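Local coordinates for protein Lv-ranaspumin (Lv-RSN-1) (Leptodactylus vastus, PDB 4K82) that probably acts as a surfactant that helps form and stabilise the foam nest in which the frog lays its eggs, at residues D151-L163 and L175-L189. Residues are numbered along the deposited sequence; the frame is centred on the assembly and turned at random.
Sequences DPELIIKDLKIIL and LDDLFKNIFVKDGIL
Phe179 pushes its ring as a knob into the hollow formed by Ile156, Leu159, Lys160 and Leu163 on helix 152-165. The ring tip reaches the helix backbone, with CZ 3.5 Å from Lys160 CA. Lys160 lies across one face: its CG, set anti to the backbone N (chi1 -159°), stands 4.0 Å from the ring centroid in a CH-pi contact, and the bend at chi3 carries CE back over Phe179 CD2. Ile182 CD1 lies against the opposite face, displaced toward the rim, so the ring is held between an aliphatic lysine chain and an isoleucine methyl.

Beyond the ring, Leu163 CD1 meets Leu178 CD2 at 4.0 Å, while Leu175 touches both Leu163 and Lys160. Toward the hairpin, Ile156 fills the hollow between Phe179, Ile182, Val184 and Leu189: CG2 brushes the Phe179 ring, CG1 touches Ile182 CG2 and slides past Leu189 CG at 3.8 Å, and CD1 reaches Val184 CG2. Leu189 in turn splits its methyls, CD1 against Pro152 CB and CD2 against Ile155 CG2 at 3.9 Å. Val184 crosses the Pro152 ring at about a right angle, CG2 to CB 3.7 Å.

Residues 152-163 run nearly antiparallel to strand 182-185 (165°), covering helix 175-180 and the hairpin of strands 182-185 and 188-191, whose type I' turn spans Lys185 to Ile188. Helix 196-212 extends the core through Leu202 on Leu159 and Leu198 on Leu178. No direct hydrogen bond joins the segments; one water donates to Glu153 OE1 and accepts from Val184 N, 2.8 Å from each. Cohesion therefore rests mainly on apolar shape fit, with the polar link confined to that water-bridged margin.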
ATOM      1  N   ASP A 151     -18.547 -14.136  12.052  1.00 28.65           N
ATOM      2  CA  ASP A 151     -18.350 -14.965  13.227  1.00 27.76           C
ATOM      3  C   ASP A 151     -16.990 -14.576  13.800  1.00 22.04           C
ATOM      4  O   ASP A 151     -15.968 -14.767  13.149  1.00 22.99           O
ATOM      5  CB  ASP A 151     -18.347 -16.424  12.782  1.00 27.23           C
ATOM      6  CG  ASP A 151     -18.174 -17.405  13.929  1.00 34.09           C
ATOM      7  OD1 ASP A 151     -17.550 -17.064  14.956  1.00 27.74           O
ATOM      8  OD2 ASP A 151     -18.654 -18.549  13.780  1.00 39.90           O
ATOM      9  N   PRO A 152     -16.963 -14.016  15.022  1.00 24.72           N
ATOM     10  CA  PRO A 152     -15.663 -13.536  15.519  1.00 21.21           C
ATOM     11  C   PRO A 152     -14.611 -14.642  15.694  1.00 21.80           C
ATOM     12  O   PRO A 152     -13.426 -14.349  15.540  1.00 21.74           O
ATOM     13  CB  PRO A 152     -16.010 -12.888  16.868  1.00 23.12           C
ATOM     14  CG  PRO A 152     -17.295 -13.527  17.275  1.00 26.00           C
ATOM     15  CD  PRO A 152     -18.048 -13.797  15.993  1.00 21.58           C
ATOM     16  N   GLU A 153     -15.005 -15.876  15.999  1.00 20.24           N
ATOM     17  CA  GLU A 153     -14.008 -16.942  16.064  1.00 21.91           C
ATOM     18  C   GLU A 153     -13.420 -17.197  14.683  1.00 24.94           C
ATOM     19  O   GLU A 153     -12.231 -17.489  14.555  1.00 24.35           O
ATOM     20  CB  GLU A 153     -14.588 -18.248  16.644  1.00 25.75           C
ATOM     21  CG  GLU A 153     -14.888 -18.181  18.141  1.00 24.74           C
ATOM     22  CD  GLU A 153     -13.643 -18.098  19.031  1.00 32.66           C
ATOM     23  OE1 GLU A 153     -13.762 -17.607  20.179  1.00 30.74           O
ATOM     24  OE2 GLU A 153     -12.553 -18.538  18.606  1.00 31.44           O
ATOM     25  N   LEU A 154     -14.254 -17.099  13.650  1.00 21.38           N
ATOM     26  CA  LEU A 154     -13.778 -17.304  12.294  1.00 21.64           C
ATOM     27  C   LEU A 154     -12.884 -16.147  11.874  1.00 20.53           C
ATOM     28  O   LEU A 154     -11.884 -16.350  11.172  1.00 22.43           O
ATOM     29  CB  LEU A 154     -14.944 -17.450  11.318  1.00 24.48           C
ATOM     30  CG  LEU A 154     -14.671 -18.419  10.177  1.00 40.72           C
ATOM     31  CD1 LEU A 154     -14.522 -19.834  10.734  1.00 35.48           C
ATOM     32  CD2 LEU A 154     -15.802 -18.346   9.180  1.00 46.50           C
ATOM     33  N   ILE A 155     -13.236 -14.937  12.305  1.00 20.30           N
ATOM     34  CA  ILE A 155     -12.410 -13.765  11.988  1.00 20.39           C
ATOM     35  C   ILE A 155     -11.015 -13.888  12.595  1.00 23.31           C
ATOM     36  O   ILE A 155     -10.014 -13.557  11.945  1.00 19.34           O
ATOM     37  CB  ILE A 155     -13.087 -12.454  12.437  1.00 20.81           C
ATOM     38  CG1 ILE A 155     -14.357 -12.205  11.612  1.00 25.53           C
ATOM     39  CG2 ILE A 155     -12.142 -11.269  12.295  1.00 18.67           C
ATOM     40  CD1 ILE A 155     -15.160 -11.007  12.074  1.00 26.44           C
ATOM     41  N   ILE A 156     -10.945 -14.351  13.842  1.00 20.25           N
ATOM     42  CA  ILE A 156      -9.654 -14.582  14.497  1.00 17.64           C
ATOM     43  C   ILE A 156      -8.796 -15.562  13.696  1.00 23.63           C
ATOM     44  O   ILE A 156      -7.619 -15.299  13.442  1.00 23.97           O
ATOM     45  CB  ILE A 156      -9.826 -15.058  15.950  1.00 22.31           C
ATOM     46  CG1 ILE A 156     -10.324 -13.904  16.805  1.00 26.21           C
ATOM     47  CG2 ILE A 156      -8.514 -15.619  16.503  1.00 23.41           C
ATOM     48  CD1 ILE A 156     -10.682 -14.341  18.196  1.00 22.79           C
ATOM     49  N   LYS A 157      -9.393 -16.676  13.287  1.00 22.64           N
ATOM     50  CA  LYS A 157      -8.702 -17.670  12.479  1.00 27.53           C
ATOM     51  C   LYS A 157      -8.213 -17.078  11.157  1.00 22.15           C
ATOM     52  O   LYS A 157      -7.081 -17.333  10.729  1.00 24.06           O
ATOM     53  CB  LYS A 157      -9.619 -18.867  12.210  1.00 26.26           C
ATOM     54  CG  LYS A 157      -9.269 -20.094  13.019  1.00 43.49           C
ATOM     55  CD  LYS A 157      -9.640 -21.368  12.274  1.00 43.14           C
ATOM     56  CE  LYS A 157      -8.800 -21.528  11.014  1.00 45.27           C
ATOM     57  NZ  LYS A 157      -9.253 -22.683  10.199  1.00 42.95           N
ATOM     58  N   ASP A 158      -9.063 -16.288  10.508  1.00 20.78           N
ATOM     59  CA  ASP A 158      -8.693 -15.687   9.227  1.00 20.52           C
ATOM     60  C   ASP A 158      -7.569 -14.676   9.413  1.00 20.51           C
ATOM     61  O   ASP A 158      -6.678 -14.555   8.577  1.00 24.59           O
ATOM     62  CB  ASP A 158      -9.892 -15.021   8.560  1.00 22.67           C
ATOM     63  CG  ASP A 158     -10.812 -16.033   7.881  1.00 36.90           C
ATOM     64  OD1 ASP A 158     -10.379 -17.194   7.688  1.00 38.90           O
ATOM     65  OD2 ASP A 158     -11.963 -15.675   7.542  1.00 42.54           O
ATOM     66  N   LEU A 159      -7.612 -13.943  10.515  1.00 20.47           N
ATOM     67  CA  LEU A 159      -6.583 -12.943  10.757  1.00 19.78           C
ATOM     68  C   LEU A 159      -5.242 -13.625  10.980  1.00 20.51           C
ATOM     69  O   LEU A 159      -4.199 -13.129  10.533  1.00 23.11           O
ATOM     70  CB  LEU A 159      -6.963 -12.086  11.967  1.00 18.58           C
ATOM     71  CG  LEU A 159      -6.013 -10.942  12.323  1.00 21.53           C
ATOM     72  CD1 LEU A 159      -5.980  -9.930  11.210  1.00 20.48           C
ATOM     73  CD2 LEU A 159      -6.440 -10.296  13.637  1.00 23.37           C
ATOM     74  N   LYS A 160      -5.270 -14.770  11.655  1.00 22.54           N
ATOM     75  CA  LYS A 160      -4.057 -15.543  11.915  1.00 22.94           C
ATOM     76  C   LYS A 160      -3.370 -15.952  10.612  1.00 24.07           C
ATOM     77  O   LYS A 160      -2.152 -15.827  10.472  1.00 27.54           O
ATOM     78  CB  LYS A 160      -4.392 -16.780  12.747  1.00 31.99           C
ATOM     79  CG  LYS A 160      -3.218 -17.375  13.493  1.00 36.36           C
ATOM     80  CD  LYS A 160      -3.670 -18.454  14.474  1.00 44.36           C
ATOM     81  CE  LYS A 160      -4.918 -18.037  15.255  1.00 48.25           C
ATOM     82  NZ  LYS A 160      -5.089 -18.796  16.530  1.00 50.06           N
ATOM     83  N   ILE A 161      -4.166 -16.436   9.666  1.00 23.58           N
ATOM     84  CA  ILE A 161      -3.661 -16.839   8.359  1.00 28.84           C
ATOM     85  C   ILE A 161      -3.071 -15.638   7.628  1.00 27.37           C
ATOM     86  O   ILE A 161      -1.987 -15.718   7.038  1.00 27.74           O
ATOM     87  CB  ILE A 161      -4.793 -17.459   7.516  1.00 28.98           C
ATOM     88  CG1 ILE A 161      -5.151 -18.843   8.066  1.00 31.64           C
ATOM     89  CG2 ILE A 161      -4.403 -17.524   6.039  1.00 27.39           C
ATOM     90  CD1 ILE A 161      -6.479 -19.383   7.566  1.00 37.12           C
ATOM     91  N   ILE A 162      -3.775 -14.513   7.694  1.00 19.13           N
ATOM     92  CA  ILE A 162      -3.345 -13.317   6.980  1.00 23.28           C
ATOM     93  C   ILE A 162      -2.035 -12.772   7.538  1.00 26.61           C
ATOM     94  O   ILE A 162      -1.108 -12.444   6.783  1.00 25.69           O
ATOM     95  CB  ILE A 162      -4.436 -12.219   7.025  1.00 24.59           C
ATOM     96  CG1 ILE A 162      -5.633 -12.630   6.166  1.00 25.44           C
ATOM     97  CG2 ILE A 162      -3.868 -10.872   6.534  1.00 25.02           C
ATOM     98  CD1 ILE A 162      -6.906 -11.852   6.472  1.00 25.86           C
ATOM     99  N   LEU A 163      -1.946 -12.664   8.858  1.00 23.63           N
ATOM    100  CA  LEU A 163      -0.755 -12.089   9.473  1.00 23.67           C
ATOM    101  C   LEU A 163       0.462 -12.974   9.316  1.00 36.04           C
ATOM    102  O   LEU A 163       1.594 -12.482   9.316  1.00 32.31           O
ATOM    103  CB  LEU A 163      -0.984 -11.792  10.948  1.00 23.77           C
ATOM    104  CG  LEU A 163      -2.082 -10.770  11.214  1.00 23.36           C
ATOM    105  CD1 LEU A 163      -2.295 -10.613  12.705  1.00 27.25           C
ATOM    106  CD2 LEU A 163      -1.777  -9.428  10.563  1.00 31.27           C
ATOM    107  N   LEU A 175       3.878 -14.496  16.385  1.00 26.84           N
ATOM    108  CA  LEU A 175       2.476 -14.762  16.077  1.00 26.95           C
ATOM    109  C   LEU A 175       1.785 -15.557  17.186  1.00 28.07           C
ATOM    110  O   LEU A 175       0.638 -15.284  17.549  1.00 24.23           O
ATOM    111  CB  LEU A 175       2.367 -15.532  14.759  1.00 29.69           C
ATOM    112  CG  LEU A 175       0.938 -15.798  14.303  1.00 33.92           C
ATOM    113  CD1 LEU A 175       0.367 -14.556  13.636  1.00 38.37           C
ATOM    114  CD2 LEU A 175       0.883 -17.009  13.378  1.00 34.29           C
ATOM    115  N   ASP A 176       2.495 -16.546  17.717  1.00 28.09           N
ATOM    116  CA  ASP A 176       1.946 -17.412  18.743  1.00 32.21           C
ATOM    117  C   ASP A 176       1.570 -16.621  19.997  1.00 28.73           C
ATOM    118  O   ASP A 176       0.450 -16.720  20.491  1.00 27.43           O
ATOM    119  CB  ASP A 176       2.921 -18.556  19.055  1.00 36.93           C
ATOM    120  CG  ASP A 176       4.300 -18.062  19.480  1.00 51.75           C
ATOM    121  OD1 ASP A 176       4.618 -16.868  19.263  1.00 51.08           O
ATOM    122  OD2 ASP A 176       5.075 -18.878  20.029  1.00 63.52           O
ATOM    123  N   ASP A 177       2.486 -15.802  20.498  1.00 29.40           N
ATOM    124  CA  ASP A 177       2.181 -15.010  21.679  1.00 23.78           C
ATOM    125  C   ASP A 177       1.125 -13.937  21.422  1.00 22.49           C
ATOM    126  O   ASP A 177       0.333 -13.613  22.311  1.00 23.88           O
ATOM    127  CB  ASP A 177       3.449 -14.364  22.248  1.00 27.55           C
ATOM    128  CG  ASP A 177       4.283 -15.336  23.058  1.00 35.45           C
ATOM    129  OD1 ASP A 177       3.844 -16.486  23.256  1.00 38.86           O
ATOM    130  OD2 ASP A 177       5.378 -14.947  23.500  1.00 39.29           O
ATOM    131  N   LEU A 178       1.129 -13.379  20.214  1.00 23.71           N
ATOM    132  CA  LEU A 178       0.133 -12.379  19.845  1.00 22.43           C
ATOM    133  C   LEU A 178      -1.263 -12.983  19.998  1.00 21.62           C
ATOM    134  O   LEU A 178      -2.148 -12.394  20.628  1.00 23.08           O
ATOM    135  CB  LEU A 178       0.359 -11.893  18.411  1.00 22.35           C
ATOM    136  CG  LEU A 178      -0.583 -10.783  17.944  1.00 27.24           C
ATOM    137  CD1 LEU A 178      -0.053  -9.425  18.353  1.00 27.80           C
ATOM    138  CD2 LEU A 178      -0.795 -10.852  16.436  1.00 31.13           C
ATOM    139  N   PHE A 179      -1.451 -14.183  19.473  1.00 26.38           N
ATOM    140  CA  PHE A 179      -2.791 -14.764  19.520  1.00 25.20           C
ATOM    141  C   PHE A 179      -3.178 -15.395  20.847  1.00 24.62           C
ATOM    142  O   PHE A 179      -4.351 -15.708  21.067  1.00 28.01           O
ATOM    143  CB  PHE A 179      -3.033 -15.692  18.337  1.00 23.57           C
ATOM    144  CG  PHE A 179      -3.400 -14.954  17.082  1.00 29.01           C
ATOM    145  CD1 PHE A 179      -2.417 -14.450  16.242  1.00 27.92           C
ATOM    146  CD2 PHE A 179      -4.731 -14.721  16.772  1.00 29.77           C
ATOM    147  CE1 PHE A 179      -2.758 -13.747  15.097  1.00 26.95           C
ATOM    148  CE2 PHE A 179      -5.081 -14.031  15.619  1.00 26.47           C
ATOM    149  CZ  PHE A 179      -4.095 -13.540  14.786  1.00 27.84           C
ATOM    150  N   LYS A 180      -2.221 -15.564  21.754  1.00 23.78           N
ATOM    151  CA  LYS A 180      -2.575 -15.887  23.131  1.00 22.05           C
ATOM    152  C   LYS A 180      -3.363 -14.739  23.745  1.00 29.44           C
ATOM    153  O   LYS A 180      -4.096 -14.919  24.714  1.00 29.09           O
ATOM    154  CB  LYS A 180      -1.331 -16.183  23.969  1.00 25.55           C
ATOM    155  CG  LYS A 180      -0.745 -17.554  23.706  1.00 27.29           C
ATOM    156  CD  LYS A 180       0.631 -17.729  24.328  1.00 34.14           C
ATOM    157  CE  LYS A 180       1.326 -18.941  23.709  1.00 32.68           C
ATOM    158  NZ  LYS A 180       2.810 -18.879  23.827  1.00 43.43           N
ATOM    159  N   ASN A 181      -3.214 -13.560  23.151  1.00 25.23           N
ATOM    160  CA  ASN A 181      -3.804 -12.334  23.661  1.00 23.24           C
ATOM    161  C   ASN A 181      -4.933 -11.763  22.801  1.00 22.29           C
ATOM    162  O   ASN A 181      -5.310 -10.596  22.944  1.00 28.14           O
ATOM    163  CB  ASN A 181      -2.702 -11.292  23.814  1.00 20.99           C
ATOM    164  CG  ASN A 181      -1.757 -11.628  24.944  1.00 23.59           C
ATOM    165  OD1 ASN A 181      -2.024 -11.303  26.101  1.00 29.60           O
ATOM    166  ND2 ASN A 181      -0.654 -12.293  24.618  1.00 24.23           N
ATOM    167  N   ILE A 182      -5.470 -12.580  21.907  1.00 24.49           N
ATOM    168  CA  ILE A 182      -6.593 -12.139  21.095  1.00 19.97           C
ATOM    169  C   ILE A 182      -7.780 -13.053  21.384  1.00 26.80           C
ATOM    170  O   ILE A 182      -7.678 -14.270  21.249  1.00 28.28           O
ATOM    171  CB  ILE A 182      -6.248 -12.120  19.596  1.00 19.88           C
ATOM    172  CG1 ILE A 182      -5.091 -11.145  19.335  1.00 19.88           C
ATOM    173  CG2 ILE A 182      -7.472 -11.734  18.764  1.00 27.82           C
ATOM    174  CD1 ILE A 182      -4.655 -11.096  17.868  1.00 25.13           C
ATOM    175  N   PHE A 183      -8.880 -12.449  21.822  1.00 23.59           N
ATOM    176  CA  PHE A 183     -10.026 -13.187  22.346  1.00 27.01           C
ATOM    177  C   PHE A 183     -11.309 -12.616  21.779  1.00 23.65           C
ATOM    178  O   PHE A 183     -11.372 -11.459  21.402  1.00 24.76           O
ATOM    179  CB  PHE A 183     -10.157 -13.010  23.865  1.00 31.19           C
ATOM    180  CG  PHE A 183      -8.985 -13.483  24.664  1.00 38.99           C
ATOM    181  CD1 PHE A 183      -7.899 -12.646  24.892  1.00 32.61           C
ATOM    182  CD2 PHE A 183      -8.999 -14.737  25.259  1.00 42.96           C
ATOM    183  CE1 PHE A 183      -6.827 -13.068  25.656  1.00 35.84           C
ATOM    184  CE2 PHE A 183      -7.928 -15.169  26.030  1.00 47.62           C
ATOM    185  CZ  PHE A 183      -6.839 -14.332  26.227  1.00 42.26           C
ATOM    186  N   VAL A 184     -12.363 -13.417  21.787  1.00 24.33           N
ATOM    187  CA  VAL A 184     -13.691 -12.850  21.669  1.00 20.50           C
ATOM    188  C   VAL A 184     -14.124 -12.449  23.073  1.00 23.74           C
ATOM    189  O   VAL A 184     -14.009 -13.241  24.005  1.00 25.05           O
ATOM    190  CB  VAL A 184     -14.689 -13.857  21.120  1.00 22.80           C
ATOM    191  CG1 VAL A 184     -16.030 -13.184  20.940  1.00 21.77           C
ATOM    192  CG2 VAL A 184     -14.199 -14.395  19.775  1.00 26.32           C
ATOM    193  N   LYS A 185     -14.592 -11.215  23.215  1.00 21.08           N
ATOM    194  CA  LYS A 185     -15.063 -10.691  24.492  1.00 22.14           C
ATOM    195  C   LYS A 185     -16.363  -9.973  24.191  1.00 22.83           C
ATOM    196  O   LYS A 185     -16.369  -9.031  23.413  1.00 23.19           O
ATOM    197  CB  LYS A 185     -14.025  -9.709  25.054  1.00 25.01           C
ATOM    198  CG  LYS A 185     -14.382  -9.032  26.370  1.00 37.42           C
ATOM    199  CD  LYS A 185     -13.198  -8.196  26.872  1.00 37.99           C
ATOM    200  CE  LYS A 185     -13.514  -7.464  28.176  1.00 51.79           C
ATOM    201  NZ  LYS A 185     -14.449  -6.312  27.993  1.00 57.84           N
ATOM    202  N   ASP A 186     -17.474 -10.425  24.778  1.00 24.04           N
ATOM    203  CA  ASP A 186     -18.756  -9.752  24.556  1.00 25.38           C
ATOM    204  C   ASP A 186     -19.102  -9.592  23.060  1.00 23.49           C
ATOM    205  O   ASP A 186     -19.684  -8.592  22.651  1.00 23.94           O
ATOM    206  CB  ASP A 186     -18.740  -8.382  25.259  1.00 24.81           C
ATOM    207  CG  ASP A 186     -20.126  -7.774  25.408  1.00 34.07           C
ATOM    208  OD1 ASP A 186     -21.046  -8.501  25.834  1.00 26.89           O
ATOM    209  OD2 ASP A 186     -20.291  -6.571  25.095  1.00 36.36           O
ATOM    210  N   GLY A 187     -18.743 -10.577  22.245  1.00 24.17           N
ATOM    211  CA  GLY A 187     -19.086 -10.545  20.828  1.00 26.79           C
ATOM    212  C   GLY A 187     -18.173  -9.757  19.885  1.00 30.74           C
ATOM    213  O   GLY A 187     -18.384  -9.757  18.669  1.00 29.04           O
ATOM    214  N   ILE A 188     -17.168  -9.076  20.422  1.00 26.82           N
ATOM    215  CA  ILE A 188     -16.198  -8.379  19.565  1.00 23.83           C
ATOM    216  C   ILE A 188     -14.777  -8.906  19.774  1.00 27.65           C
ATOM    217  O   ILE A 188     -14.467  -9.519  20.796  1.00 24.31           O
ATOM    218  CB  ILE A 188     -16.203  -6.848  19.767  1.00 30.16           C
ATOM    219  CG1 ILE A 188     -15.842  -6.478  21.204  1.00 28.29           C
ATOM    220  CG2 ILE A 188     -17.545  -6.260  19.387  1.00 32.71           C
ATOM    221  CD1 ILE A 188     -15.500  -5.014  21.378  1.00 35.73           C
ATOM    222  N   LEU A 189     -13.905  -8.684  18.797  1.00 25.38           N
ATOM    223  CA  LEU A 189     -12.520  -9.087  18.986  1.00 24.08           C
ATOM    224  C   LEU A 189     -11.905  -8.199  20.062  1.00 22.89           C
ATOM    225  O   LEU A 189     -12.144  -6.992  20.109  1.00 28.17           O
ATOM    226  CB  LEU A 189     -11.728  -8.994  17.676  1.00 20.67           C
ATOM    227  CG  LEU A 189     -11.579 -10.279  16.856  1.00 27.32           C
ATOM    228  CD1 LEU A 189     -12.914 -10.806  16.368  1.00 29.66           C
ATOM    229  CD2 LEU A 189     -10.641 -10.028  15.678  1.00 26.62           C
TER
HETATM  230  O   HOH W   1     -12.094 -16.202  22.000  1.00 27.40           O